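PDB 3PXV: nitroreductase from Desulfitobacterium hafniense, which binds flavin mononucleotide and probably works as an FMN-dependent oxidoreductase of the nitroreductase family. Local coordinates for residues B[54-57]-B[58-62]; B[149-153]-B[154-158]. All blocks are in the same frame, centred on the assembly; numbering follows the deposited sequence.

Contact 1 (B[54-57]-B[58-62]); sequences KNKE and LMQEM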
loop_
_atom_site.group_PDB
_atom_site.type_symbol
_atom_site.label_atom_id
_atom_site.label_comp_id
_atom_site.label_asym_id
_atom_site.label_seq_id
_atom_site.Cartn_x
_atom_site.Cartn_y
_atom_site.Cartn_z
ATOM N N LYS B 54 -13.091 2.294 18.288
ATOM C CA LYS B 54 -14.543 2.083 18.370
ATOM C C LYS B 54 -15.255 3.136 19.229
ATOM O O LYS B 54 -16.469 3.146 19.292
ATOM C CB LYS B 54 -14.861 0.707 18.983
ATOM C CG LYS B 54 -14.156 -0.456 18.303
ATOM C CD LYS B 54 -14.797 -1.798 18.622
ATOM C CE LYS B 54 -14.921 -2.101 20.066
ATOM N NZ LYS B 54 -15.619 -3.390 20.284
ATOM N N ASN B 55 -14.496 4.013 19.877
ATOM C CA ASN B 55 -15.046 5.003 20.773
ATOM C C ASN B 55 -15.706 6.129 19.982
ATOM O O ASN B 55 -15.021 6.865 19.262
ATOM C CB ASN B 55 -13.925 5.521 21.659
ATOM C CG ASN B 55 -14.425 6.392 22.796
ATOM O OD1 ASN B 55 -14.648 7.592 22.628
ATOM N ND2 ASN B 55 -14.540 5.799 23.981
ATOM N N LYS B 56 -17.025 6.265 20.126
ATOM C CA LYS B 56 -17.794 7.257 19.366
ATOM C C LYS B 56 -17.391 8.696 19.698
ATOM O O LYS B 56 -17.199 9.531 18.808
ATOM C CB LYS B 56 -19.289 7.065 19.606
ATOM C CG LYS B 56 -20.189 7.847 18.641
ATOM C CD LYS B 56 -21.706 7.639 18.939
ATOM C CE LYS B 56 -22.587 8.194 17.797
ATOM N NZ LYS B 56 -24.068 8.101 18.052
ATOM N N GLU B 57 -17.245 8.970 20.983
ATOM C CA GLU B 57 -16.901 10.307 21.431
ATOM C C GLU B 57 -15.609 10.788 20.770
ATOM O O GLU B 57 -15.585 11.871 20.183
ATOM C CB GLU B 57 -16.791 10.356 22.966
ATOM C CG GLU B 57 -16.384 11.711 23.543
ATOM C CD GLU B 57 -17.362 12.822 23.182
ATOM O OE1 GLU B 57 -18.535 12.511 22.871
ATOM O OE2 GLU B 57 -16.959 14.006 23.209
ATOM N N LEU B 58 -14.558 9.966 20.834
ATOM C CA LEU B 58 -13.249 10.336 20.276
ATOM C C LEU B 58 -13.375 10.540 18.771
ATOM O O LEU B 58 -12.805 11.463 18.219
ATOM C CB LEU B 58 -12.189 9.266 20.613
ATOM C CG LEU B 58 -10.755 9.415 20.079
ATOM C CD1 LEU B 58 -10.131 10.751 20.460
ATOM C CD2 LEU B 58 -9.885 8.284 20.573
HETATM N N MSE B 59 -14.129 9.671 18.110
HETATM C CA MSE B 59 -14.323 9.786 16.671
HETATM C C MSE B 59 -14.999 11.113 16.314
HETATM O O MSE B 59 -14.518 11.822 15.437
HETATM C CB MSE B 59 -15.110 8.591 16.128
HETATM C CG MSE B 59 -14.304 7.277 16.107
HETATM SE SE MSE B 59 -15.120 5.997 14.939
HETATM C CE MSE B 59 -14.921 6.999 13.325
ATOM N N GLN B 60 -16.099 11.447 17.003
ATOM C CA GLN B 60 -16.806 12.724 16.784
ATOM C C GLN B 60 -15.904 13.930 17.047
ATOM O O GLN B 60 -15.980 14.933 16.340
ATOM C CB GLN B 60 -18.073 12.850 17.663
ATOM C CG GLN B 60 -19.249 11.907 17.312
ATOM C CD GLN B 60 -20.495 12.135 18.217
ATOM O OE1 GLN B 60 -20.373 12.432 19.403
ATOM N NE2 GLN B 60 -21.688 11.988 17.640
ATOM N N GLU B 61 -15.056 13.844 18.063
ATOM C CA GLU B 61 -14.189 14.976 18.392
ATOM C C GLU B 61 -13.141 15.214 17.321
ATOM O O GLU B 61 -12.890 16.346 16.944
ATOM C CB GLU B 61 -13.556 14.808 19.781
ATOM C CG GLU B 61 -14.557 14.929 20.932
ATOM C CD GLU B 61 -13.921 14.920 22.315
ATOM O OE1 GLU B 61 -12.710 15.198 22.423
ATOM O OE2 GLU B 61 -14.645 14.667 23.313
HETATM N N MSE B 62 -12.556 14.141 16.809
HETATM C CA MSE B 62 -11.547 14.256 15.790
HETATM C C MSE B 62 -12.193 14.769 14.501
HETATM O O MSE B 62 -11.584 15.532 13.740
HETATM C CB MSE B 62 -10.849 12.897 15.564
HETATM C CG MSE B 62 -10.022 12.432 16.733
HETATM SE SE MSE B 62 -9.248 10.667 16.503
HETATM C CE MSE B 62 -8.234 11.047 14.933
#
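Asn-55 turns its side-chain oxygen onto the backbone of Leu-58, where OD1 accepts from N at 3.0 Å in a nearly straight bond (162°). The donor lies in the plane of the amide carbonyl, and with CG anti to the Asn-55 backbone N (chi1 -170°) the amide folds over the start of helix 56-72 as its N-cap. The backbone oxygen of the same residue takes the N-H of Met-59, and OD1 also rests 3.6 Å from CB of Leu-58, the two side chains crossing at about a right angle. ND2 is held by the backbone of Glu-189 of the second subunit.

Along the first turn, the chains of Lys-56 and Gln-60 slant past each other, CE of the lysine 3.9 Å from NE2 of the amide. Glu-57 bends at chi2 to bring its carboxylate to that of Glu-61, the planes turned 77° apart. Their OE2 atoms are modelled 2.4 Å apart, a doubtful distance that, if real, suggests a proton held by one acid. The other oxygen of Glu-61, OE1, makes salt bridges to Arg-146 and Arg-153.

Chemically, the cap satisfies a first-turn N-H that has no carbonyl of the helix to bind, while the amide's other end ties the helix start to the dimer partner. The two arginines would favour an ionised Glu-61, so any proton between the acids would more probably sit on Glu-57.

Contact 2 (B[149-153]-B[154-158]); sequences EFSKR and LGFPE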
loop_
_atom_site.group_PDB
_atom_site.type_symbol
_atom_site.label_atom_id
_atom_site.label_comp_id
_atom_site.label_asym_id
_atom_site.label_seq_id
_atom_site.Cartn_x
_atom_site.Cartn_y
_atom_site.Cartn_z
ATOM N N GLU B 149 -2.944 15.440 22.530
ATOM C CA GLU B 149 -4.145 14.904 23.142
ATOM C C GLU B 149 -4.690 13.710 22.357
ATOM O O GLU B 149 -4.846 12.619 22.914
ATOM C CB GLU B 149 -5.220 15.992 23.198
ATOM C CG GLU B 149 -6.569 15.558 23.767
ATOM C CD GLU B 149 -7.637 16.648 23.622
ATOM O OE1 GLU B 149 -7.302 17.852 23.787
ATOM O OE2 GLU B 149 -8.801 16.289 23.332
ATOM N N PHE B 150 -5.004 13.905 21.072
ATOM C CA PHE B 150 -5.515 12.792 20.299
ATOM C C PHE B 150 -4.482 11.667 20.252
ATOM O O PHE B 150 -4.853 10.509 20.282
ATOM C CB PHE B 150 -5.955 13.200 18.885
ATOM C CG PHE B 150 -7.161 14.099 18.855
ATOM C CD1 PHE B 150 -8.317 13.748 19.522
ATOM C CD2 PHE B 150 -7.145 15.285 18.128
ATOM C CE1 PHE B 150 -9.425 14.583 19.498
ATOM C CE2 PHE B 150 -8.254 16.127 18.090
ATOM C CZ PHE B 150 -9.392 15.779 18.771
ATOM N N SER B 151 -3.194 11.998 20.220
ATOM C CA SER B 151 -2.172 10.959 20.159
ATOM C C SER B 151 -2.225 10.065 21.379
ATOM O O SER B 151 -2.177 8.845 21.255
ATOM C CB SER B 151 -0.777 11.543 19.945
ATOM O OG SER B 151 -0.673 12.110 18.638
ATOM N N LYS B 152 -2.359 10.660 22.555
ATOM C CA LYS B 152 -2.419 9.881 23.782
ATOM C C LYS B 152 -3.736 9.137 23.883
ATOM O O LYS B 152 -3.780 7.994 24.302
ATOM C CB LYS B 152 -2.216 10.771 25.013
ATOM C CG LYS B 152 -0.817 11.335 25.124
ATOM C CD LYS B 152 -0.644 12.195 26.385
ATOM C CE LYS B 152 -1.503 13.462 26.343
ATOM N NZ LYS B 152 -1.132 14.431 27.425
ATOM N N ARG B 153 -4.823 9.775 23.508
ATOM C CA ARG B 153 -6.111 9.097 23.586
ATOM C C ARG B 153 -6.135 7.888 22.647
ATOM O O ARG B 153 -6.749 6.869 22.958
ATOM C CB ARG B 153 -7.251 10.065 23.297
ATOM C CG ARG B 153 -7.349 11.152 24.343
ATOM C CD ARG B 153 -8.372 12.190 23.967
ATOM N NE ARG B 153 -9.731 11.675 24.005
ATOM C CZ ARG B 153 -10.809 12.407 23.739
ATOM N NH1 ARG B 153 -10.691 13.691 23.387
ATOM N NH2 ARG B 153 -12.004 11.853 23.816
ATOM N N LEU B 154 -5.434 7.991 21.525
ATOM C CA LEU B 154 -5.374 6.872 20.562
ATOM C C LEU B 154 -4.329 5.854 20.965
ATOM O O LEU B 154 -4.422 4.705 20.590
ATOM C CB LEU B 154 -5.078 7.388 19.160
ATOM C CG LEU B 154 -6.268 8.084 18.502
ATOM C CD1 LEU B 154 -5.835 8.978 17.351
ATOM C CD2 LEU B 154 -7.294 7.046 18.050
ATOM N N GLY B 155 -3.339 6.297 21.739
ATOM C CA GLY B 155 -2.259 5.453 22.189
ATOM C C GLY B 155 -1.106 5.365 21.204
ATOM O O GLY B 155 -0.412 4.367 21.162
ATOM N N PHE B 156 -0.891 6.407 20.415
ATOM C CA PHE B 156 0.229 6.453 19.480
ATOM C C PHE B 156 1.549 6.269 20.227
ATOM O O PHE B 156 1.683 6.744 21.350
ATOM C CB PHE B 156 0.311 7.851 18.846
ATOM C CG PHE B 156 -0.576 8.075 17.665
ATOM C CD1 PHE B 156 -1.719 7.312 17.437
ATOM C CD2 PHE B 156 -0.313 9.145 16.825
ATOM C CE1 PHE B 156 -2.534 7.564 16.344
ATOM C CE2 PHE B 156 -1.128 9.420 15.747
ATOM C CZ PHE B 156 -2.248 8.634 15.504
ATOM N N PRO B 157 2.538 5.608 19.604
ATOM C CA PRO B 157 3.857 5.606 20.246
ATOM C C PRO B 157 4.465 7.008 20.152
ATOM O O PRO B 157 4.175 7.749 19.194
ATOM C CB PRO B 157 4.681 4.622 19.398
ATOM C CG PRO B 157 3.705 3.880 18.545
ATOM C CD PRO B 157 2.462 4.697 18.445
ATOM N N GLU B 158 5.323 7.355 21.107
ATOM C CA GLU B 158 5.957 8.671 21.133
ATOM C C GLU B 158 6.682 8.941 19.826
ATOM O O GLU B 158 7.419 8.095 19.335
ATOM C CB GLU B 158 6.960 8.780 22.287
ATOM C CG GLU B 158 7.290 10.243 22.675
ATOM C CD GLU B 158 8.416 10.358 23.706
ATOM O OE1 GLU B 158 9.423 9.611 23.574
ATOM O OE2 GLU B 158 8.300 11.211 24.627
#
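Ser-151 and Phe-156 meet where helix 147-154 ends and the chain turns off. The carbonyl oxygen of Ser-151 receives Phe-156 N at 2.9 Å, the outer bond of a Schellman motif; the inner one, from Gly-155 N to Lys-152 O at 3.1 Å, is weak and bent. Gly-155 N also reaches Ser-151 O, again weakly. Gly-155 makes the turn with a positive phi of 86°, where a side chain would collide with the carbonyl oxygen of Leu-154.

The close packing lies on the inner side. CA of Ser-151 sits over one face of the Phe-156 ring, and OG comes to 3.5 Å from CD2; this hydroxyl is hydrogen-bonded to Ala-147 O one turn back. Leu-154 folds back along the helix, with CG beside its own backbone N (chi1 -74°), laying CG 3.3 Å from Phe-150 O, the oxygen that accepts the Leu-154 N-H. Between the apolar side chains themselves the touch is lighter, Phe-150 CB to Leu-154 CD1 being 4.5 Å.

The outer side is looser. Lys-152 and Gly-155 are exposed, and the lysine makes a long, weak ion pair with Glu-148.

On the flank facing helix 56-72, Arg-153 NH1 meets Glu-149 OE2 at 3.2 Å, nearly in the guanidinium plane and on the carboxylate's anti lone pair; the arginine also bridges to Glu-61, and Glu-149 to Arg-146. Phe-150 and Leu-154 pack on Leu-58 of that helix, Leu-154 also on Val-53 of strand 50-53, and Phe-156 reaches Ile-51 of that strand and Val-98 of strand 95-101, its ring meeting Phe-141 at about 15°.

How the contacts relate
Contact 1 comes first along the chain, at the start of helix 56-72 just after strand 50-53; contact 2 follows much later, at the end of helix 147-154 before strand 161-169. Their centres are about 13 Å apart, on the same side of the chain's centre, and the two helices touch directly. Glu-61 OE1 and Arg-153 NH1 form a salt bridge at 2.7 Å, and in the same interface Met-62 CG lies 3.5 Å from Phe-150 CD1. A helix beginning and a helix end are thus joined by charge and by packing, beside the antiparallel sheet of the FMN-binding nitroreductase fold, and both contacts touch the second subunit.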